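Local coordinates for protein minor fimbrium tip subunit Mfa3 (Porphyromonas gingivalis ATCC 33277, PDB 5NF4) that forms part of the tip of the minor fimbriae, surface filaments that mediate biofilm formation and adhesion to host cells and other oral bacteria, at residues 262-267 and 273-278; 193-198 and 220-225; 73-78 and 133-138. All blocks are in the same frame, centred on the assembly; numbering follows the deposited sequence.

Contact 1 of 3, residues 262-267 and 273-278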
loop_
_atom_site.group_PDB
_atom_site.type_symbol
_atom_site.label_atom_id
_atom_site.label_comp_id
_atom_site.label_asym_id
_atom_site.label_seq_id
_atom_site.Cartn_x
_atom_site.Cartn_y
_atom_site.Cartn_z
ATOM N N LYS A 262 -17.987 10.996 8.248
ATOM C CA LYS A 262 -18.772 9.764 8.076
ATOM C C LYS A 262 -18.464 8.710 9.139
ATOM O O LYS A 262 -17.375 8.700 9.713
ATOM C CB LYS A 262 -18.491 9.164 6.689
ATOM C CG LYS A 262 -18.895 10.055 5.543
ATOM C CD LYS A 262 -18.554 9.476 4.196
ATOM C CE LYS A 262 -18.992 10.479 3.125
ATOM N NZ LYS A 262 -18.618 10.094 1.763
ATOM N N TRP A 263 -19.403 7.782 9.367
ATOM C CA TRP A 263 -19.093 6.605 10.144
ATOM C C TRP A 263 -20.036 5.487 9.731
ATOM O O TRP A 263 -20.940 5.719 8.941
ATOM C CB TRP A 263 -19.181 6.872 11.645
ATOM C CG TRP A 263 -20.496 7.333 12.190
ATOM C CD1 TRP A 263 -21.507 6.543 12.657
ATOM C CD2 TRP A 263 -20.933 8.686 12.368
ATOM N NE1 TRP A 263 -22.549 7.318 13.104
ATOM C CE2 TRP A 263 -22.226 8.639 12.938
ATOM C CE3 TRP A 263 -20.365 9.935 12.091
ATOM C CZ2 TRP A 263 -22.958 9.785 13.246
ATOM C CZ3 TRP A 263 -21.107 11.088 12.390
ATOM C CH2 TRP A 263 -22.387 10.996 12.968
ATOM N N TRP A 264 -19.792 4.295 10.267
ATOM C CA TRP A 264 -20.545 3.099 9.922
ATOM C C TRP A 264 -22.022 3.360 10.115
ATOM O O TRP A 264 -22.453 3.777 11.184
ATOM C CB TRP A 264 -20.088 1.918 10.787
ATOM C CG TRP A 264 -20.722 0.597 10.456
ATOM C CD1 TRP A 264 -21.695 -0.059 11.164
ATOM C CD2 TRP A 264 -20.415 -0.227 9.330
ATOM N NE1 TRP A 264 -22.013 -1.252 10.541
ATOM C CE2 TRP A 264 -21.242 -1.371 9.408
ATOM C CE3 TRP A 264 -19.527 -0.103 8.253
ATOM C CZ2 TRP A 264 -21.193 -2.390 8.452
ATOM C CZ3 TRP A 264 -19.477 -1.101 7.312
ATOM C CH2 TRP A 264 -20.294 -2.240 7.419
ATOM N N GLY A 265 -22.810 3.131 9.078
ATOM C CA GLY A 265 -24.229 3.374 9.184
ATOM C C GLY A 265 -24.589 4.823 8.924
ATOM O O GLY A 265 -25.757 5.177 8.988
ATOM N N ASN A 266 -23.585 5.650 8.638
ATOM C CA ASN A 266 -23.793 7.076 8.352
ATOM C C ASN A 266 -22.812 7.554 7.295
ATOM O O ASN A 266 -22.041 8.496 7.528
ATOM C CB ASN A 266 -23.635 7.915 9.631
ATOM C CG ASN A 266 -23.987 9.378 9.418
ATOM O OD1 ASN A 266 -24.970 9.692 8.767
ATOM N ND2 ASN A 266 -23.164 10.276 9.944
ATOM N N THR A 267 -22.824 6.918 6.128
ATOM C CA THR A 267 -21.930 7.326 5.052
ATOM C C THR A 267 -22.701 8.008 3.923
ATOM O O THR A 267 -22.102 8.526 3.005
ATOM C CB THR A 267 -21.165 6.140 4.441
ATOM O OG1 THR A 267 -22.094 5.304 3.753
ATOM C CG2 THR A 267 -20.471 5.324 5.512
ATOM N N LYS A 273 -20.437 2.487 1.669
ATOM C CA LYS A 273 -19.259 2.902 0.923
ATOM C C LYS A 273 -18.913 4.314 1.376
ATOM O O LYS A 273 -19.817 5.123 1.602
ATOM C CB LYS A 273 -19.496 2.871 -0.590
ATOM C CG LYS A 273 -19.522 1.468 -1.212
ATOM C CD LYS A 273 -20.203 1.499 -2.568
ATOM C CE LYS A 273 -20.122 0.186 -3.316
ATOM N NZ LYS A 273 -20.884 0.313 -4.611
ATOM N N PRO A 274 -17.622 4.632 1.469
ATOM C CA PRO A 274 -16.451 3.861 1.053
ATOM C C PRO A 274 -15.779 3.059 2.166
ATOM O O PRO A 274 -14.636 2.640 2.006
ATOM C CB PRO A 274 -15.485 4.956 0.545
ATOM C CG PRO A 274 -15.782 6.128 1.511
ATOM C CD PRO A 274 -17.277 6.037 1.803
ATOM N N ILE A 275 -16.465 2.852 3.283
ATOM C CA ILE A 275 -15.858 2.117 4.378
ATOM C C ILE A 275 -15.569 0.674 3.951
ATOM O O ILE A 275 -16.449 -0.034 3.475
ATOM C CB ILE A 275 -16.752 2.126 5.657
ATOM C CG1 ILE A 275 -16.882 3.561 6.170
ATOM C CG2 ILE A 275 -16.181 1.190 6.753
ATOM C CD1 ILE A 275 -17.892 3.761 7.313
ATOM N N ASN A 276 -14.323 0.248 4.136
ATOM C CA ASN A 276 -13.943 -1.144 3.937
ATOM C C ASN A 276 -14.374 -1.994 5.120
ATOM O O ASN A 276 -14.229 -1.584 6.264
ATOM C CB ASN A 276 -12.426 -1.278 3.771
ATOM C CG ASN A 276 -11.903 -0.662 2.497
ATOM O OD1 ASN A 276 -12.392 0.374 1.983
ATOM N ND2 ASN A 276 -10.910 -1.302 1.967
ATOM N N PHE A 277 -14.923 -3.178 4.867
ATOM C CA PHE A 277 -15.223 -4.073 5.966
ATOM C C PHE A 277 -15.056 -5.496 5.508
ATOM O O PHE A 277 -15.064 -5.760 4.301
ATOM C CB PHE A 277 -16.657 -3.853 6.493
ATOM C CG PHE A 277 -17.753 -4.210 5.506
ATOM C CD1 PHE A 277 -18.153 -3.299 4.529
ATOM C CD2 PHE A 277 -18.439 -5.429 5.595
ATOM C CE1 PHE A 277 -19.192 -3.607 3.633
ATOM C CE2 PHE A 277 -19.450 -5.724 4.722
ATOM C CZ PHE A 277 -19.848 -4.818 3.749
ATOM N N PHE A 278 -14.897 -6.412 6.460
ATOM C CA PHE A 278 -14.919 -7.812 6.097
ATOM C C PHE A 278 -16.138 -8.455 6.730
ATOM O O PHE A 278 -16.611 -8.055 7.797
ATOM C CB PHE A 278 -13.610 -8.559 6.438
ATOM C CG PHE A 278 -13.232 -8.611 7.895
ATOM C CD1 PHE A 278 -13.583 -9.694 8.676
ATOM C CD2 PHE A 278 -12.425 -7.630 8.457
ATOM C CE1 PHE A 278 -13.183 -9.778 10.017
ATOM C CE2 PHE A 278 -12.030 -7.713 9.799
ATOM C CZ PHE A 278 -12.402 -8.781 10.569
HETATM O O HOH W 1 -20.278 7.755 1.094
#

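Contact 2 of 3, residues 193-198 and 220-225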
loop_
_atom_site.group_PDB
_atom_site.type_symbol
_atom_site.label_atom_id
_atom_site.label_comp_id
_atom_site.label_asym_id
_atom_site.label_seq_id
_atom_site.Cartn_x
_atom_site.Cartn_y
_atom_site.Cartn_z
ATOM N N GLN A 193 7.248 2.064 -0.777
ATOM C CA GLN A 193 5.989 1.782 -0.076
ATOM C C GLN A 193 5.032 1.106 -1.010
ATOM O O GLN A 193 4.796 1.612 -2.110
ATOM C CB GLN A 193 5.360 3.059 0.461
ATOM C CG GLN A 193 6.148 3.622 1.616
ATOM C CD GLN A 193 5.756 5.048 1.949
ATOM O OE1 GLN A 193 4.856 5.618 1.329
ATOM N NE2 GLN A 193 6.427 5.629 2.936
ATOM N N ARG A 194 4.459 -0.016 -0.579
ATOM C CA ARG A 194 3.406 -0.656 -1.366
ATOM C C ARG A 194 2.184 0.261 -1.428
ATOM O O ARG A 194 1.950 1.030 -0.492
ATOM C CB ARG A 194 3.013 -2.012 -0.755
ATOM C CG ARG A 194 4.182 -2.994 -0.670
ATOM C CD ARG A 194 3.877 -4.144 0.272
ATOM N NE ARG A 194 5.054 -4.980 0.544
ATOM C CZ ARG A 194 5.926 -4.764 1.521
ATOM N NH1 ARG A 194 5.787 -3.724 2.331
ATOM N NH2 ARG A 194 6.957 -5.585 1.673
ATOM N N VAL A 195 1.408 0.141 -2.511
ATOM C CA VAL A 195 0.201 0.960 -2.721
ATOM C C VAL A 195 -1.021 0.326 -2.050
ATOM O O VAL A 195 -2.091 0.944 -2.020
ATOM C CB VAL A 195 -0.078 1.176 -4.240
ATOM C CG1 VAL A 195 1.134 1.862 -4.882
ATOM C CG2 VAL A 195 -0.412 -0.145 -4.943
ATOM N N VAL A 196 -0.848 -0.898 -1.534
ATOM C CA VAL A 196 -1.933 -1.637 -0.880
ATOM C C VAL A 196 -1.647 -1.777 0.612
ATOM O O VAL A 196 -0.496 -1.627 1.055
ATOM C CB VAL A 196 -2.145 -3.060 -1.497
ATOM C CG1 VAL A 196 -2.652 -2.967 -2.946
ATOM C CG2 VAL A 196 -0.889 -3.889 -1.451
ATOM N N ALA A 197 -2.714 -2.053 1.355
ATOM C CA ALA A 197 -2.666 -2.486 2.750
ATOM C C ALA A 197 -2.862 -4.010 2.811
ATOM O O ALA A 197 -3.372 -4.601 1.869
ATOM C CB ALA A 197 -3.756 -1.767 3.580
ATOM N N LYS A 198 -2.440 -4.627 3.909
ATOM C CA LYS A 198 -2.603 -6.065 4.113
ATOM C C LYS A 198 -3.644 -6.294 5.188
ATOM O O LYS A 198 -3.549 -5.735 6.290
ATOM C CB LYS A 198 -1.263 -6.678 4.488
ATOM C CG LYS A 198 -1.254 -8.165 4.799
ATOM C CD LYS A 198 0.168 -8.641 5.092
ATOM C CE LYS A 198 0.223 -10.115 5.408
ATOM N NZ LYS A 198 1.621 -10.610 5.463
ATOM N N VAL A 220 -11.296 0.273 -6.056
ATOM C CA VAL A 220 -10.885 -0.276 -7.330
ATOM C C VAL A 220 -9.461 0.165 -7.682
ATOM O O VAL A 220 -8.725 -0.554 -8.334
ATOM C CB VAL A 220 -11.832 0.213 -8.441
ATOM C CG1 VAL A 220 -11.219 0.187 -9.825
ATOM C CG2 VAL A 220 -13.052 -0.634 -8.421
ATOM N N HIS A 221 -9.160 1.386 -7.288
ATOM C CA HIS A 221 -7.939 2.057 -7.726
ATOM C C HIS A 221 -6.871 2.230 -6.678
ATOM O O HIS A 221 -7.145 2.566 -5.521
ATOM C CB HIS A 221 -8.256 3.448 -8.220
ATOM C CG HIS A 221 -9.135 3.498 -9.423
ATOM N ND1 HIS A 221 -10.466 3.858 -9.349
ATOM C CD2 HIS A 221 -8.890 3.220 -10.726
ATOM C CE1 HIS A 221 -10.991 3.814 -10.560
ATOM N NE2 HIS A 221 -10.053 3.424 -11.415
ATOM N N TYR A 222 -5.645 2.090 -7.162
ATOM C CA TYR A 222 -4.496 2.548 -6.419
ATOM C C TYR A 222 -3.928 3.808 -7.056
ATOM O O TYR A 222 -4.246 4.190 -8.187
ATOM C CB TYR A 222 -3.448 1.461 -6.335
ATOM C CG TYR A 222 -2.669 1.126 -7.587
ATOM C CD1 TYR A 222 -1.479 1.791 -7.900
ATOM C CD2 TYR A 222 -3.074 0.120 -8.426
ATOM C CE1 TYR A 222 -0.778 1.474 -9.023
ATOM C CE2 TYR A 222 -2.370 -0.210 -9.562
ATOM C CZ TYR A 222 -1.205 0.479 -9.847
ATOM O OH TYR A 222 -0.476 0.171 -10.954
ATOM N N ARG A 223 -3.052 4.435 -6.296
ATOM C CA ARG A 223 -2.393 5.654 -6.722
ATOM C C ARG A 223 -0.965 5.631 -6.238
ATOM O O ARG A 223 -0.713 5.176 -5.131
ATOM C CB ARG A 223 -3.143 6.854 -6.138
ATOM C CG ARG A 223 -2.838 8.172 -6.776
ATOM C CD ARG A 223 -3.460 9.352 -5.977
ATOM N NE ARG A 223 -3.707 10.574 -6.771
ATOM C CZ ARG A 223 -3.714 11.816 -6.298
ATOM N NH1 ARG A 223 -3.397 12.063 -5.036
ATOM N NH2 ARG A 223 -4.023 12.829 -7.105
ATOM N N LEU A 224 -0.038 6.129 -7.042
ATOM C CA LEU A 224 1.380 6.037 -6.682
ATOM C C LEU A 224 1.834 7.113 -5.690
ATOM O O LEU A 224 2.971 7.066 -5.173
ATOM C CB LEU A 224 2.250 6.097 -7.929
ATOM C CG LEU A 224 2.115 4.877 -8.831
ATOM C CD1 LEU A 224 2.718 5.176 -10.169
ATOM C CD2 LEU A 224 2.746 3.611 -8.188
ATOM N N VAL A 225 0.968 8.084 -5.431
ATOM C CA VAL A 225 1.163 8.984 -4.291
ATOM C C VAL A 225 -0.102 8.981 -3.483
ATOM O O VAL A 225 -1.179 8.645 -3.988
ATOM C CB VAL A 225 1.491 10.427 -4.709
ATOM C CG1 VAL A 225 2.879 10.506 -5.196
ATOM C CG2 VAL A 225 0.481 10.936 -5.745
HETATM O O HOH W 2 -3.007 3.303 -3.515
#

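Contact 3 of 3, residues 73-78 and 133-138. With FMT (formic acid), chain C.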
loop_
_atom_site.group_PDB
_atom_site.type_symbol
_atom_site.label_atom_id
_atom_site.label_comp_id
_atom_site.label_asym_id
_atom_site.label_seq_id
_atom_site.Cartn_x
_atom_site.Cartn_y
_atom_site.Cartn_z
ATOM N N ALA A 73 11.774 1.843 -11.705
ATOM C CA ALA A 73 12.144 3.043 -12.449
ATOM C C ALA A 73 12.484 4.154 -11.487
ATOM O O ALA A 73 11.804 4.358 -10.485
ATOM C CB ALA A 73 11.035 3.486 -13.370
ATOM N N MET A 74 13.569 4.862 -11.786
ATOM C CA MET A 74 13.939 6.033 -11.036
ATOM C C MET A 74 13.957 7.178 -12.030
ATOM O O MET A 74 14.587 7.041 -13.087
ATOM C CB MET A 74 15.330 5.887 -10.386
ATOM C CG MET A 74 15.675 7.110 -9.528
ATOM S SD MET A 74 17.392 7.134 -8.960
ATOM C CE MET A 74 18.157 7.398 -10.561
ATOM N N LEU A 75 13.292 8.271 -11.691
ATOM C CA LEU A 75 13.302 9.478 -12.522
ATOM C C LEU A 75 13.626 10.669 -11.615
ATOM O O LEU A 75 13.050 10.836 -10.528
ATOM C CB LEU A 75 11.971 9.667 -13.254
ATOM C CG LEU A 75 11.572 8.559 -14.230
ATOM C CD1 LEU A 75 10.685 7.553 -13.513
ATOM C CD2 LEU A 75 10.869 9.124 -15.492
ATOM N N VAL A 76 14.565 11.494 -12.077
ATOM C CA VAL A 76 15.134 12.572 -11.277
ATOM C C VAL A 76 14.955 13.885 -12.026
ATOM O O VAL A 76 15.212 13.966 -13.245
ATOM C CB VAL A 76 16.639 12.333 -10.987
ATOM C CG1 VAL A 76 17.083 13.329 -9.907
ATOM C CG2 VAL A 76 16.893 10.882 -10.567
ATOM N N PHE A 77 14.446 14.884 -11.328
ATOM C CA PHE A 77 14.158 16.175 -11.929
ATOM C C PHE A 77 14.754 17.327 -11.153
ATOM O O PHE A 77 14.882 17.265 -9.940
ATOM C CB PHE A 77 12.639 16.399 -12.030
ATOM C CG PHE A 77 11.942 15.345 -12.823
ATOM C CD1 PHE A 77 11.567 14.155 -12.197
ATOM C CD2 PHE A 77 11.710 15.489 -14.180
ATOM C CE1 PHE A 77 10.993 13.145 -12.896
ATOM C CE2 PHE A 77 11.071 14.443 -14.890
ATOM C CZ PHE A 77 10.719 13.299 -14.242
ATOM N N ASP A 78 15.090 18.402 -11.848
ATOM C CA ASP A 78 15.521 19.614 -11.145
ATOM C C ASP A 78 14.341 20.147 -10.334
ATOM O O ASP A 78 13.256 20.320 -10.886
ATOM C CB ASP A 78 15.996 20.655 -12.141
ATOM C CG ASP A 78 16.635 21.860 -11.468
ATOM O OD1 ASP A 78 15.891 22.750 -11.018
ATOM O OD2 ASP A 78 17.878 21.914 -11.386
ATOM N N SER A 133 6.357 18.066 -14.223
ATOM C CA SER A 133 4.903 18.216 -14.287
ATOM C C SER A 133 4.261 16.911 -14.763
ATOM O O SER A 133 3.274 16.419 -14.163
ATOM C CB SER A 133 4.521 19.386 -15.216
ATOM O OG SER A 133 3.119 19.413 -15.412
ATOM N N ASP A 134 4.831 16.330 -15.826
ATOM C CA ASP A 134 4.382 15.032 -16.319
ATOM C C ASP A 134 4.539 13.966 -15.252
ATOM O O ASP A 134 3.708 13.076 -15.105
ATOM C CB ASP A 134 5.155 14.590 -17.552
ATOM C CG ASP A 134 4.922 15.484 -18.755
ATOM O OD1 ASP A 134 3.876 16.142 -18.834
ATOM O OD2 ASP A 134 5.817 15.535 -19.624
ATOM N N MET A 135 5.656 14.029 -14.548
ATOM C CA MET A 135 5.981 13.019 -13.554
ATOM C C MET A 135 4.949 13.034 -12.422
ATOM O O MET A 135 4.419 11.983 -12.004
ATOM C CB MET A 135 7.395 13.249 -12.978
ATOM C CG MET A 135 7.807 12.192 -11.931
ATOM S SD MET A 135 8.282 10.648 -12.639
ATOM C CE MET A 135 6.992 9.557 -12.035
ATOM N N ASN A 136 4.635 14.221 -11.926
ATOM C CA ASN A 136 3.595 14.329 -10.913
ATOM C C ASN A 136 2.202 13.894 -11.409
ATOM O O ASN A 136 1.475 13.242 -10.664
ATOM C CB ASN A 136 3.542 15.728 -10.356
ATOM C CG ASN A 136 4.678 15.971 -9.351
ATOM O OD1 ASN A 136 4.889 15.168 -8.440
ATOM N ND2 ASN A 136 5.423 17.038 -9.538
ATOM N N HIS A 137 1.846 14.239 -12.642
ATOM C CA HIS A 137 0.581 13.737 -13.204
ATOM C C HIS A 137 0.580 12.215 -13.211
ATOM O O HIS A 137 -0.440 11.584 -12.848
ATOM C CB HIS A 137 0.343 14.294 -14.625
ATOM C CG HIS A 137 -0.108 15.731 -14.663
ATOM N ND1 HIS A 137 -1.101 16.244 -13.852
ATOM C CD2 HIS A 137 0.290 16.759 -15.453
ATOM C CE1 HIS A 137 -1.276 17.530 -14.129
ATOM N NE2 HIS A 137 -0.445 17.866 -15.097
ATOM N N PHE A 138 1.693 11.604 -13.616
ATOM C CA PHE A 138 1.793 10.156 -13.680
ATOM C C PHE A 138 1.611 9.546 -12.296
ATOM O O PHE A 138 0.880 8.554 -12.132
ATOM C CB PHE A 138 3.153 9.736 -14.278
ATOM C CG PHE A 138 3.313 8.249 -14.486
ATOM C CD1 PHE A 138 3.742 7.425 -13.438
ATOM C CD2 PHE A 138 3.003 7.669 -15.710
ATOM C CE1 PHE A 138 3.901 6.049 -13.643
ATOM C CE2 PHE A 138 3.130 6.304 -15.914
ATOM C CZ PHE A 138 3.574 5.485 -14.888
HETATM C C FMT C . -4.067 14.725 -11.400
HETATM O O1 FMT C . -5.119 14.732 -12.026
HETATM O O2 FMT C . -2.996 14.880 -11.983
#

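Contact 1 of 3, residues 262-267 and 273-278
The loop 262-267 doubles back on the approach to strand 277-282, bringing the CA atoms of Trp-264 and Ile-275 to 7.3 Å and those of Thr-267 and Lys-273 to 6.6 Å, and a type II beta turn from Trp-263 to Asn-266 shapes the first segment. The indole of Trp-264 carries the far end of the contact: with CG anti to the backbone N (chi1 -176°), its benzo edge reaches Phe-277, and CH2 lies 3.7 Å from CG of that ring. The pair is edge-to-face, the planes inclined at 72°. Near the plane of the same indole, Ile-275 CG2 meets CE3 at the edge. The other branch of Ile-275 ends at CD1, 3.5 Å from Thr-267 CG2 and close to the backbone N of Trp-264, which is hydrogen-bonded to Tyr-318 OH. Polar contacts gather at the opposite end. Thr-267 OG1 donates to Lys-273 O over 3.1 Å, approaching from above the carbonyl plane, and itself accepts from the backbone N of Asn-269. A water donates to both Thr-267 O and Lys-273 O and accepts from Lys-262 NZ, which also forms a salt bridge with Glu-230. The chemistry implies two kinds of hold: packing keeps the indole against Ile-275 and Phe-277, while the hydroxyl and the water together fix Lys-273 O.

Contact 2 of 3, residues 193-198 and 220-225
Val-195 and Tyr-222 meet where the long strand 180-205 is interrupted, a break at which the chain turns one valine out of the strand toward segment 220-225. Tyr-222 belongs to the short strand 221-222, which pairs antiparallel with 143-144, so the contact joins a small two-stranded ribbon to a strand running through the middle of the molecule. Apolar packing does most of the work. With Val-195 CG1 anti to the carbonyl carbon (chi1 -59°), CG2 falls between the backbone N and that carbon and faces the tyrosine, 3.7 Å from Tyr-222 CD1, with CG and CB of Tyr-222 about as close. Valine and ring approach each other at a slant. The second methyl, Val-195 CG1, faces the following residues: it lies 3.8 Å from Arg-223 O and 4.1 Å from Leu-224 CD2, the tip of a side chain whose first bond leads away from the valine. Beyond the two segments, Leu-224 packs on helix 132-140, and Tyr-222 touches Pro-160 and Pro-254. Arg-223 O, the atom that Val-195 CG1 approaches, accepts a hydrogen bond from Arg-322 NH1. Between the segments themselves no direct hydrogen bond forms. A water links the two backbones: it lies 2.9 Å from Val-195 O, to which it can donate, and accepts from Arg-223 N at 3.0 Å.

Contact 3 of 3, residues 73-78 and 133-138
Met-135 projects from helix 132-140 into the angle between Leu-75 and Phe-77, two residues of strand 71-78 that face the helix. Here the packing is tight. With CG anti to the backbone N (chi1 -179°), the thioether chain carries its first carbons to the outer end of the phenyl ring: Met-135 CG is 3.5 Å from Phe-77 CE1, and Met-135 CB is 3.6 Å from Phe-77 CZ. Chain and ring cross at about a right angle. The bend at chi2 (77°) then turns the sulfur toward Leu-75. On the way Met-135 SD lies 4.8 Å from the centroid of the Phe-77 ring and well off its normal, in an oblique Met-aromatic contact. Met-135 SD is also 3.9 Å from Leu-75 CB and nearly as close to both methyl carbons of that leucine. One flexible, polarisable side chain thus serves an aromatic and an aliphatic neighbour together, and no hydrogen bond joins the segments.

The outer side of the helix is quite different. Ser-133 and His-137 are exposed, and the imidazole is met by a small molecule: ND1 of His-137 donates to O2 of a formic acid in the plane of the ring, over 3.0 Å and at an almost straight 167°. The formic acid probably comes from the crystallisation liquor.

Between these extremes, the contact seats helix 132-140 against strands 71-78 and 109-117. Strand 71-78 runs between strands 84-91 and 109-117; Met-135 also touches Phe-114 of the latter, and Ile-129, in the loop before the helix, adjoins both Phe-77 and Met-135.

Overall arrangement
From the N terminus, contact 3 closes first: a long excursion from strand 71-78, through strands 84-91, 99-106 and 109-117 and helix 122-126, returns as helix 132-140 against its starting strand. Contact 2 follows, bringing segment 220-225 back to strand 180-205 after strand 210-216. Contact 1 closes last, tying the loop after strand 248-254 to the start of strand 277-282; five residues separate its segments, the second running on into that strand. The three loops run in series, neither nesting nor crossing. Contacts 2 and 3 nevertheless meet, Leu-224 CD1 lying 3.8 Å from Phe-138 CE1, so helix 132-140 links them. Contact 1 remains separate, its centre about 19 Å from that of contact 2.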